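Local structure of endoglucanase, family GH5 (Zobellia galactanivorans, 6GL2) at residues A[100-105]-A[143-148]; A[114-119]-A[153-158]; A[48-53]-A[319-324]; A[255-260]-A[299-304]. The protein probably hydrolyses beta-glucans such as mixed-linked glucan, acting as an endo-glucanase directed at hemicellulose. All coordinates share one frame; numbering follows the deposited sequence. Where two conformers were deposited one is given.

Interaction 1. Residues A[100-105]-A[143-148]; sequences MYVIIN and DYLIFE
Strands 101-105 and 145-148 are adjacent parallel members of the (beta/alpha)8 barrel and bound a beta-alpha-beta unit connected by helix 117-137. Their short axes approach to 4.6 Å at an angle of 28°. Four backbone bonds zip them together: Val102 N to Tyr144 O, Ile146 N to Val102 O (2.8 Å), Ile104 N to Ile146 O (3.0 Å) and Glu148 N to Ile104 O.

Where the pair begins, the rings of Tyr101 and Tyr144 form an offset stack, centroids 4.2 Å apart and planes inclined by 22°. Tyr144 CD2 sits over the middle of the Tyr101 ring, 3.5 Å above its plane. Tyr101 CG is anti to its carbonyl carbon (chi1 -72°), which places the ring face against that of Tyr144. One water joins the two hydroxyls, 2.6 Å from Tyr101 OH, and Arg10 also bonds to that hydroxyl. An alanine in place of Tyr101 would probably leave the Tyr144 ring without its stacking partner, and the water and Arg10 without that hydroxyl.

At the far end Asn105 ND2 donates to Glu148 OE2 over 3.2 Å. The oxygen lies in the amide plane but is met from above the carboxylate, whose plane is nearly perpendicular; Arg63 forms a salt bridge to the same OE2. Asn105 OD1 accepts from Val66 N.

Leu145 CD1 packs 3.7 Å from Ile104 CD1 on the face where Val102 and Ile104 meet helix 82-96. Ile103, Ile146 and Glu148 point to the other face, against Met197 of strand 196-199, while strand 61-64 bonds to the remaining edge of 101-105.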
# COMPACT_ATOMS: atom_id res chain seq x y z
N MET A 100 -4.20 -16.06 -0.04
CA MET A 100 -3.54 -14.81 0.31
C MET A 100 -4.52 -13.78 0.84
O MET A 100 -5.71 -13.81 0.57
CB MET A 100 -2.84 -14.24 -0.92
CG MET A 100 -1.80 -15.17 -1.54
SD MET A 100 -1.17 -14.52 -3.09
CE MET A 100 0.06 -13.36 -2.44
N TYR A 101 -3.95 -12.84 1.59
CA TYR A 101 -4.59 -11.58 1.89
C TYR A 101 -4.49 -10.69 0.62
O TYR A 101 -3.48 -10.83 -0.10
CB TYR A 101 -3.90 -10.85 3.05
CG TYR A 101 -4.15 -11.53 4.40
CD1 TYR A 101 -3.35 -12.57 4.81
CD2 TYR A 101 -5.18 -11.16 5.16
CE1 TYR A 101 -3.62 -13.27 6.04
CE2 TYR A 101 -5.46 -11.79 6.43
CZ TYR A 101 -4.70 -12.84 6.76
OH TYR A 101 -4.97 -13.50 7.95
N VAL A 102 -5.43 -9.79 0.49
CA VAL A 102 -5.40 -8.88 -0.69
C VAL A 102 -5.75 -7.53 -0.12
O VAL A 102 -6.76 -7.32 0.57
CB VAL A 102 -6.44 -9.26 -1.77
CG1 VAL A 102 -6.52 -8.14 -2.78
CG2 VAL A 102 -5.99 -10.54 -2.42
N ILE A 103 -4.96 -6.51 -0.54
CA ILE A 103 -5.25 -5.12 -0.18
C ILE A 103 -5.66 -4.41 -1.50
O ILE A 103 -4.89 -4.38 -2.45
CB ILE A 103 -3.98 -4.45 0.39
CG1 ILE A 103 -3.46 -5.09 1.66
CG2 ILE A 103 -4.23 -2.96 0.58
CD1 ILE A 103 -1.96 -4.86 1.87
N ILE A 104 -6.81 -3.76 -1.44
CA ILE A 104 -7.22 -2.91 -2.61
C ILE A 104 -7.22 -1.46 -2.10
O ILE A 104 -7.71 -1.18 -1.01
CB ILE A 104 -8.67 -3.27 -3.03
CG1 ILE A 104 -8.67 -4.71 -3.63
CG2 ILE A 104 -9.18 -2.24 -4.05
CD1 ILE A 104 -10.11 -5.23 -3.87
N ASN A 105 -6.67 -0.54 -2.92
CA ASN A 105 -6.56 0.87 -2.52
C ASN A 105 -7.09 1.78 -3.58
O ASN A 105 -7.66 1.37 -4.58
CB ASN A 105 -5.08 1.21 -2.14
CG ASN A 105 -4.16 1.39 -3.30
OD1 ASN A 105 -4.60 1.29 -4.45
ND2 ASN A 105 -2.90 1.76 -3.04
N ASP A 143 -12.47 -11.53 5.67
CA ASP A 143 -11.48 -10.61 6.23
C ASP A 143 -10.05 -10.77 5.65
O ASP A 143 -9.17 -10.04 6.02
CB ASP A 143 -11.45 -10.68 7.79
CG ASP A 143 -10.97 -11.98 8.32
OD1 ASP A 143 -10.36 -12.80 7.68
OD2 ASP A 143 -11.07 -12.15 9.61
N TYR A 144 -9.86 -11.66 4.67
CA TYR A 144 -8.64 -11.66 3.96
C TYR A 144 -8.58 -10.50 2.95
O TYR A 144 -7.46 -10.21 2.48
CB TYR A 144 -8.37 -13.02 3.25
CG TYR A 144 -7.88 -14.09 4.22
CD1 TYR A 144 -8.72 -14.70 5.13
CD2 TYR A 144 -6.60 -14.52 4.10
CE1 TYR A 144 -8.23 -15.70 6.03
CE2 TYR A 144 -6.10 -15.54 4.96
CZ TYR A 144 -6.93 -16.06 5.88
OH TYR A 144 -6.46 -17.06 6.77
N LEU A 145 -9.72 -9.88 2.66
CA LEU A 145 -9.71 -8.67 1.83
C LEU A 145 -9.69 -7.45 2.75
O LEU A 145 -10.57 -7.27 3.58
CB LEU A 145 -10.98 -8.69 0.90
CG LEU A 145 -11.07 -7.50 -0.03
CD1 LEU A 145 -9.88 -7.50 -0.99
CD2 LEU A 145 -12.44 -7.41 -0.76
N ILE A 146 -8.72 -6.59 2.44
CA ILE A 146 -8.41 -5.40 3.23
C ILE A 146 -8.55 -4.19 2.32
O ILE A 146 -8.24 -4.23 1.11
CB ILE A 146 -6.92 -5.46 3.65
CG1 ILE A 146 -6.64 -6.71 4.55
CG2 ILE A 146 -6.45 -4.21 4.46
CD1 ILE A 146 -5.19 -7.17 4.46
N PHE A 147 -9.17 -3.12 2.84
CA PHE A 147 -9.19 -1.86 2.08
C PHE A 147 -8.12 -0.91 2.57
O PHE A 147 -7.87 -0.82 3.77
CB PHE A 147 -10.52 -1.13 2.28
CG PHE A 147 -11.74 -1.88 1.74
CD1 PHE A 147 -11.65 -2.80 0.68
CD2 PHE A 147 -13.00 -1.65 2.25
CE1 PHE A 147 -12.80 -3.46 0.25
CE2 PHE A 147 -14.14 -2.28 1.79
CZ PHE A 147 -14.02 -3.21 0.81
N GLU A 148 -7.48 -0.22 1.70
CA GLU A 148 -6.48 0.86 2.00
C GLU A 148 -7.01 2.12 1.42
O GLU A 148 -7.22 2.25 0.21
CB GLU A 148 -5.14 0.48 1.46
CG GLU A 148 -4.09 1.59 1.48
CD GLU A 148 -2.83 1.27 0.83
OE1 GLU A 148 -2.31 0.15 0.92
OE2 GLU A 148 -2.34 2.15 0.05
O HOH W 1 -4.43 -15.99 8.36

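Interaction 2. Residues A[114-119]-A[153-158]; sequences LPTYEK and PRHKGT
Pro115 O accepts a 2.8 Å hydrogen bond from a water that also lies 3.1 Å from His155 ND1, and this bridge is a polar link between the 153-158 loop of the TIM barrel and the 114-119 segment, which enters helix 117-137. Both segments follow barrel strands. Pro153 is the proline of the Asn-Glu-Pro sequence that in GH5 enzymes carries the acid/base glutamate.

The remaining contact is van der Waals, with 207 Å² buried in all. The His155 ring is carried out to 114-119 because its CG is anti to the backbone N (chi1 -167°). Two methyl groups approach it obliquely. Leu114 CD2 lies 3.4 Å from His155 CD2, while Thr116 CG2 stands 3.5 Å from His155 CE1. Beside the ring, Pro115 CD rests 3.2 Å from Arg154 O, its pyrrolidine pressed on the Arg154-His155 peptide. Pro115 is the centre of an inverse gamma turn and also packs on Ala172 and Val173 of helix 167-186. Arg154 CB points away from 114-119; its guanidinium forms salt bridges with Glu110 and Glu161, and NH1 also bonds to Glu152 O. Tyr201 OH bonds to His155 N.

Thr116 is the N-cap of helix 117-137, its OG1, held between the backbone N and the carbonyl carbon (chi1 69°), accepting from Lys119 N at 3.2 Å, and CG2 is the branch that meets the imidazole.

Residues 155-158 make a type II beta turn, in which Thr158 OG1 donates to His155 O over 2.8 Å and Thr158 CG2 lies over one face of the His155 ring, toward its rim.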
# COMPACT_ATOMS: atom_id res chain seq x y z
N LEU A 114 -6.79 16.48 -4.03
CA LEU A 114 -5.77 17.45 -3.63
C LEU A 114 -6.02 17.90 -2.22
O LEU A 114 -7.14 18.31 -1.92
CB LEU A 114 -5.87 18.68 -4.54
CG LEU A 114 -4.99 18.77 -5.81
CD1 LEU A 114 -5.32 19.91 -6.78
CD2 LEU A 114 -3.54 18.95 -5.43
N PRO A 115 -5.05 17.75 -1.30
CA PRO A 115 -5.21 18.06 0.11
C PRO A 115 -5.00 19.57 0.39
O PRO A 115 -3.99 19.97 1.02
CB PRO A 115 -4.20 17.15 0.78
CG PRO A 115 -3.11 17.10 -0.20
CD PRO A 115 -3.74 17.17 -1.58
N THR A 116 -5.97 20.37 -0.04
CA THR A 116 -6.00 21.82 0.27
C THR A 116 -7.39 22.14 0.74
O THR A 116 -8.37 21.47 0.38
CB THR A 116 -5.69 22.68 -0.98
OG1 THR A 116 -6.77 22.56 -1.88
CG2 THR A 116 -4.35 22.23 -1.70
N TYR A 117 -7.51 23.18 1.60
CA TYR A 117 -8.87 23.62 2.08
C TYR A 117 -9.74 24.02 0.90
O TYR A 117 -10.95 23.78 0.95
CB TYR A 117 -8.81 24.69 3.16
CG TYR A 117 -8.10 24.26 4.41
CD1 TYR A 117 -8.33 23.01 4.96
CD2 TYR A 117 -7.21 25.09 5.07
CE1 TYR A 117 -7.69 22.61 6.11
CE2 TYR A 117 -6.57 24.67 6.27
CZ TYR A 117 -6.83 23.43 6.75
OH TYR A 117 -6.26 22.89 7.91
N GLU A 118 -9.17 24.62 -0.12
CA GLU A 118 -9.85 25.08 -1.33
C GLU A 118 -10.57 23.92 -2.00
O GLU A 118 -11.69 24.07 -2.49
CB GLU A 118 -8.91 25.72 -2.35
N LYS A 119 -9.92 22.76 -2.11
CA LYS A 119 -10.49 21.62 -2.83
C LYS A 119 -11.17 20.64 -1.93
O LYS A 119 -11.86 19.77 -2.45
CB LYS A 119 -9.37 20.89 -3.54
CG LYS A 119 -8.67 21.70 -4.62
CD LYS A 119 -9.37 21.72 -5.95
CE LYS A 119 -8.34 21.87 -7.09
NZ LYS A 119 -8.89 22.09 -8.47
N PRO A 153 -1.40 10.12 -0.13
CA PRO A 153 -2.17 11.38 -0.35
C PRO A 153 -1.31 12.61 0.05
O PRO A 153 -0.73 12.63 1.08
CB PRO A 153 -3.37 11.21 0.55
CG PRO A 153 -2.87 10.32 1.67
CD PRO A 153 -1.99 9.32 0.97
N ARG A 154 -1.19 13.53 -0.87
CA ARG A 154 -0.18 14.61 -0.75
C ARG A 154 -0.47 15.65 -1.76
O ARG A 154 -1.23 15.45 -2.69
CB ARG A 154 1.26 14.08 -0.94
CG ARG A 154 1.50 13.65 -2.39
CD ARG A 154 2.75 12.79 -2.46
NE ARG A 154 3.06 12.49 -3.84
CZ ARG A 154 2.51 11.58 -4.60
NH1 ARG A 154 1.57 10.79 -4.11
NH2 ARG A 154 2.94 11.43 -5.85
N HIS A 155 0.22 16.81 -1.63
CA HIS A 155 0.10 17.86 -2.63
C HIS A 155 1.30 17.84 -3.56
O HIS A 155 2.39 18.26 -3.18
CB HIS A 155 -0.05 19.23 -1.91
CG HIS A 155 -0.47 20.30 -2.86
ND1 HIS A 155 -0.94 21.51 -2.40
CD2 HIS A 155 -0.64 20.31 -4.18
CE1 HIS A 155 -1.28 22.25 -3.46
NE2 HIS A 155 -1.12 21.52 -4.55
N LYS A 156 1.14 17.25 -4.71
CA LYS A 156 2.26 17.04 -5.58
C LYS A 156 2.81 18.37 -6.12
O LYS A 156 2.01 19.29 -6.38
CB LYS A 156 1.79 16.26 -6.79
CG LYS A 156 1.49 14.80 -6.50
CD LYS A 156 0.94 14.11 -7.74
CE LYS A 156 2.00 14.08 -8.81
NZ LYS A 156 1.54 13.21 -9.97
N GLY A 157 4.12 18.45 -6.15
CA GLY A 157 4.78 19.63 -6.76
C GLY A 157 5.06 20.71 -5.75
O GLY A 157 5.51 21.79 -6.17
N THR A 158 4.93 20.47 -4.47
CA THR A 158 5.13 21.43 -3.43
C THR A 158 6.43 21.13 -2.66
O THR A 158 6.86 19.95 -2.61
CB THR A 158 3.91 21.48 -2.44
OG1 THR A 158 3.78 20.20 -1.78
CG2 THR A 158 2.62 21.89 -3.11
O HOH W 2 -1.54 21.18 0.58

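Interaction 3. Residues A[48-53]-A[319-324]; sequences KAMIDE and FNRNTL
Met50 and Leu324 pack where the first helix after strand 24-26, helix 48-57, meets the loop that follows strand 304-307, so the contact joins elements following the first and last strands of the (beta/alpha)8 barrel. Met50 is extended beyond CG and crosses Leu324 at about a right angle, its CG 3.7 Å from Leu324 CD2. The extension carries its CE to within 3.5 Å of Arg321 O, and SD passes 4.0 Å from Arg321 CB.

Phe319 CG is anti to the backbone N (chi1 178°), which sends the ring towards the helix. There CE1 lies 3.5 Å from Glu53 CB, and CE2 is 4.1 Å from Met50 CB; the Trp326 ring meets it, and Trp25 of strand 24-26 touches the Phe319 side chain. An alanine in place of Phe319 would probably open a gap beside Glu53 CB and Met50 CB.

Glu53 bends at chi2 (-54°), and its carboxylate plane lies 13° from that of the Phe319 ring; OE2 pairs with Lys56. Leu324 has positive phi and directs its side chain to the helix, where CD1 touches Ala49 CB. A water donates to both Glu53 OE1 and Leu324 O, each at 2.8 Å.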
# COMPACT_ATOMS: atom_id res chain seq x y z
N LYS A 48 -4.13 -15.30 -13.37
CA LYS A 48 -3.99 -16.13 -12.20
C LYS A 48 -2.66 -16.83 -12.20
O LYS A 48 -2.04 -16.96 -11.13
CB LYS A 48 -5.13 -17.18 -12.14
CG LYS A 48 -5.07 -17.92 -10.78
CD LYS A 48 -6.24 -18.80 -10.50
CE LYS A 48 -6.15 -19.44 -9.11
NZ LYS A 48 -5.04 -20.44 -9.06
N ALA A 49 -2.14 -17.25 -13.33
CA ALA A 49 -0.87 -17.90 -13.42
C ALA A 49 0.28 -17.07 -12.84
O ALA A 49 1.20 -17.54 -12.20
CB ALA A 49 -0.57 -18.32 -14.88
N MET A 50 0.20 -15.74 -13.00
CA MET A 50 1.12 -14.84 -12.37
C MET A 50 1.00 -14.85 -10.86
O MET A 50 1.98 -15.00 -10.17
CB MET A 50 0.98 -13.40 -12.89
CG MET A 50 1.29 -13.25 -14.35
SD MET A 50 0.75 -11.61 -14.96
CE MET A 50 0.78 -11.84 -16.76
N ILE A 51 -0.21 -14.59 -10.42
CA ILE A 51 -0.42 -14.59 -8.97
C ILE A 51 -0.09 -15.89 -8.30
O ILE A 51 0.47 -15.93 -7.18
CB ILE A 51 -1.86 -14.13 -8.68
CG1 ILE A 51 -2.17 -12.77 -9.29
CG2 ILE A 51 -2.07 -14.15 -7.15
CD1 ILE A 51 -1.14 -11.67 -8.99
N ASP A 52 -0.32 -17.02 -8.98
CA ASP A 52 0.06 -18.31 -8.46
C ASP A 52 1.55 -18.38 -8.12
O ASP A 52 1.91 -18.93 -7.07
CB ASP A 52 -0.18 -19.44 -9.53
CG ASP A 52 -1.64 -19.73 -9.74
OD1 ASP A 52 -2.56 -19.36 -8.99
OD2 ASP A 52 -1.91 -20.39 -10.82
N GLU A 53 2.40 -17.78 -8.95
CA GLU A 53 3.81 -17.81 -8.67
C GLU A 53 4.16 -16.98 -7.44
O GLU A 53 5.09 -17.30 -6.66
CB GLU A 53 4.63 -17.29 -9.81
CG GLU A 53 4.53 -18.20 -11.02
CD GLU A 53 4.90 -19.66 -10.72
OE1 GLU A 53 5.90 -19.89 -10.02
OE2 GLU A 53 4.19 -20.58 -11.18
N PHE A 319 9.94 -10.25 -10.16
CA PHE A 319 9.20 -11.34 -10.85
C PHE A 319 9.01 -10.96 -12.31
O PHE A 319 8.68 -9.82 -12.60
CB PHE A 319 7.86 -11.50 -10.18
CG PHE A 319 6.96 -12.55 -10.81
CD1 PHE A 319 7.37 -13.89 -10.89
CD2 PHE A 319 5.78 -12.23 -11.40
CE1 PHE A 319 6.55 -14.84 -11.47
CE2 PHE A 319 4.98 -13.21 -11.99
CZ PHE A 319 5.35 -14.51 -12.05
N ASN A 320 9.24 -11.92 -13.24
CA ASN A 320 9.03 -11.70 -14.61
C ASN A 320 7.61 -12.15 -15.02
O ASN A 320 7.31 -13.34 -15.09
CB ASN A 320 10.06 -12.46 -15.46
CG ASN A 320 9.98 -12.08 -16.89
OD1 ASN A 320 8.94 -11.90 -17.48
ND2 ASN A 320 11.18 -12.12 -17.57
N ARG A 321 6.71 -11.20 -15.17
CA ARG A 321 5.30 -11.50 -15.50
C ARG A 321 5.13 -12.11 -16.89
O ARG A 321 4.09 -12.81 -17.06
CB ARG A 321 4.46 -10.20 -15.37
CG ARG A 321 4.51 -9.63 -13.99
CD ARG A 321 3.73 -8.36 -13.85
NE ARG A 321 4.12 -7.66 -12.65
CZ ARG A 321 3.65 -6.45 -12.27
NH1 ARG A 321 2.62 -5.88 -12.87
NH2 ARG A 321 4.23 -5.84 -11.26
N ASN A 322 6.07 -11.88 -17.76
CA ASN A 322 5.95 -12.42 -19.14
C ASN A 322 6.41 -13.87 -19.25
O ASN A 322 5.80 -14.63 -19.99
CB ASN A 322 6.76 -11.57 -20.07
CG ASN A 322 6.12 -10.17 -20.29
OD1 ASN A 322 6.77 -9.18 -20.14
ND2 ASN A 322 4.86 -10.18 -20.51
N THR A 323 7.32 -14.30 -18.41
CA THR A 323 7.82 -15.67 -18.49
C THR A 323 7.47 -16.51 -17.29
O THR A 323 7.65 -17.73 -17.31
CB THR A 323 9.34 -15.64 -18.56
OG1 THR A 323 9.89 -15.25 -17.31
CG2 THR A 323 9.90 -14.80 -19.71
N LEU A 324 6.89 -15.91 -16.24
CA LEU A 324 6.56 -16.59 -15.02
C LEU A 324 7.73 -17.09 -14.23
O LEU A 324 7.53 -17.90 -13.35
CB LEU A 324 5.44 -17.62 -15.18
CG LEU A 324 4.21 -17.16 -15.93
CD1 LEU A 324 3.25 -18.34 -16.23
CD2 LEU A 324 3.53 -16.01 -15.25
O HOH W 3 8.42 -19.08 -11.03

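Interaction 4. Residues A[255-260]-A[299-304]; sequences ELDKIR and AERGIC
Arg301 meets Asp257 side-on: Arg301 NE and NH2 each lie 2.8 Å from Asp257 OD1. OD1 lies in the guanidinium plane; seen from the carboxylate, NE comes nearly along the C-O axis and NH2 on the syn side. The two flat groups are only 25° apart, although the side chains as a whole cross at about a right angle. An extended chain from CG to NE, with CG anti to the carbonyl carbon (chi1 -68°), carries the Arg301 guanidinium across to Asp257, and Arg301 CD rests 3.9 Å from Leu256 CB. NH1 is held by Ala297 O.

Arg260 approaches differently: Asp257 OD1 lies over one face of the Arg260 guanidinium, toward its rim and 3.2 Å from Arg260 NH1, with no N-H pointing at it, so only charge links them. Arg260 NH1 and Arg301 NE are 4.1 Å apart, a like-charge proximity that the shared aspartate would probably offset.

This network ties helix 246-266 to the end of helix 284-301, two consecutive outer helices of the TIM barrel, which precede and follow strand 271-276 in the chain. Gly302 ends the second helix in a Schellman motif with positive phi. Ile303 then points towards helix 246-266, its CD1 4.2 Å from Ile259 CG2, with Met273 of strand 271-276 touching both isoleucines.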
# COMPACT_ATOMS: atom_id res chain seq x y z
N GLU A 255 15.07 4.15 11.87
CA GLU A 255 13.83 4.43 11.10
C GLU A 255 12.70 3.53 11.56
O GLU A 255 11.59 3.99 11.87
CB GLU A 255 14.16 4.28 9.60
CG GLU A 255 12.98 4.25 8.63
CD GLU A 255 12.32 5.57 8.47
OE1 GLU A 255 11.27 5.61 7.74
OE2 GLU A 255 12.73 6.64 9.08
N LEU A 256 12.96 2.23 11.55
CA LEU A 256 11.95 1.27 11.90
C LEU A 256 11.49 1.43 13.36
O LEU A 256 10.33 1.21 13.75
CB LEU A 256 12.32 -0.17 11.56
CG LEU A 256 12.51 -0.38 10.03
CD1 LEU A 256 13.02 -1.83 9.76
CD2 LEU A 256 11.26 -0.12 9.19
N ASP A 257 12.46 1.78 14.24
CA ASP A 257 12.17 1.99 15.69
C ASP A 257 11.31 3.25 15.95
O ASP A 257 10.48 3.26 16.79
CB ASP A 257 13.47 2.04 16.55
CG ASP A 257 14.17 0.75 16.60
OD1 ASP A 257 13.62 -0.34 16.42
OD2 ASP A 257 15.35 0.77 17.11
N LYS A 258 11.51 4.29 15.11
CA LYS A 258 10.66 5.47 15.12
C LYS A 258 9.18 5.12 14.86
O LYS A 258 8.24 5.52 15.51
CB LYS A 258 11.18 6.50 14.13
CG LYS A 258 10.37 7.69 13.77
CD LYS A 258 11.15 8.54 12.73
CE LYS A 258 10.93 8.18 11.21
NZ LYS A 258 11.48 8.97 10.00
N ILE A 259 9.00 4.30 13.81
CA ILE A 259 7.66 3.84 13.40
C ILE A 259 7.06 2.95 14.50
O ILE A 259 5.92 3.10 14.93
CB ILE A 259 7.80 3.05 12.08
CG1 ILE A 259 8.31 3.98 10.96
CG2 ILE A 259 6.52 2.26 11.76
CD1 ILE A 259 8.74 3.21 9.73
N ARG A 260 7.84 1.98 15.00
CA ARG A 260 7.39 1.13 16.09
C ARG A 260 7.02 1.92 17.35
O ARG A 260 5.97 1.78 17.95
CB ARG A 260 8.47 0.08 16.49
CG ARG A 260 8.20 -0.68 17.78
CD ARG A 260 9.48 -1.28 18.36
NE ARG A 260 10.51 -0.27 18.79
CZ ARG A 260 11.78 -0.56 19.05
NH1 ARG A 260 12.22 -1.82 18.88
NH2 ARG A 260 12.63 0.39 19.41
N ALA A 299 9.97 -7.99 10.39
CA ALA A 299 9.39 -9.18 10.99
C ALA A 299 9.63 -9.19 12.53
O ALA A 299 8.69 -9.46 13.27
CB ALA A 299 9.96 -10.43 10.36
N GLU A 300 10.80 -8.77 12.98
CA GLU A 300 11.11 -8.70 14.42
C GLU A 300 10.25 -7.72 15.16
O GLU A 300 10.00 -7.88 16.36
CB GLU A 300 12.60 -8.40 14.61
CG GLU A 300 13.38 -9.61 14.10
CD GLU A 300 14.85 -9.67 14.38
OE1 GLU A 300 15.46 -8.63 14.68
OE2 GLU A 300 15.34 -10.83 14.24
N ARG A 301 9.76 -6.69 14.51
CA ARG A 301 8.90 -5.68 15.03
C ARG A 301 7.41 -5.95 14.82
O ARG A 301 6.59 -5.16 15.30
CB ARG A 301 9.31 -4.33 14.49
CG ARG A 301 10.66 -3.88 15.05
CD ARG A 301 11.34 -2.81 14.20
NE ARG A 301 12.61 -2.44 14.80
CZ ARG A 301 13.64 -3.22 14.84
NH1 ARG A 301 13.71 -4.36 14.17
NH2 ARG A 301 14.71 -2.83 15.58
N GLY A 302 7.03 -7.00 14.08
CA GLY A 302 5.63 -7.29 13.86
C GLY A 302 5.01 -6.43 12.75
O GLY A 302 3.79 -6.32 12.71
N ILE A 303 5.85 -5.80 11.99
CA ILE A 303 5.44 -4.94 10.84
C ILE A 303 5.43 -5.83 9.61
O ILE A 303 6.35 -6.54 9.34
CB ILE A 303 6.43 -3.81 10.61
CG1 ILE A 303 6.52 -2.88 11.85
CG2 ILE A 303 6.19 -3.00 9.29
CD1 ILE A 303 7.63 -1.84 11.86
N CYS A 304 4.32 -5.77 8.83
CA CYS A 304 4.23 -6.57 7.58
C CYS A 304 4.94 -5.82 6.43
O CYS A 304 4.55 -4.68 6.12
CB CYS A 304 2.78 -6.68 7.15
SG CYS A 304 2.52 -7.37 5.51

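Interaction 1 is the core contact: its strands lie in the barrel wall, about 10 Å between its centre and that of the chain, and backbone bonds carry it. The other three are partly buried and lack direct backbone bonding across their segments. Interaction 2 involves loops following the same two strands and relies on methyl packing and a water, whereas interaction 3, on the opposite side of the chain's centre from it, combines apolar packing with another water. Interaction 4, between outer helices, is alone in using a salt bridge across its segments. Interactions 1 and 3 touch directly, with Met100 SD 4.2 Å from Ile51 CG2.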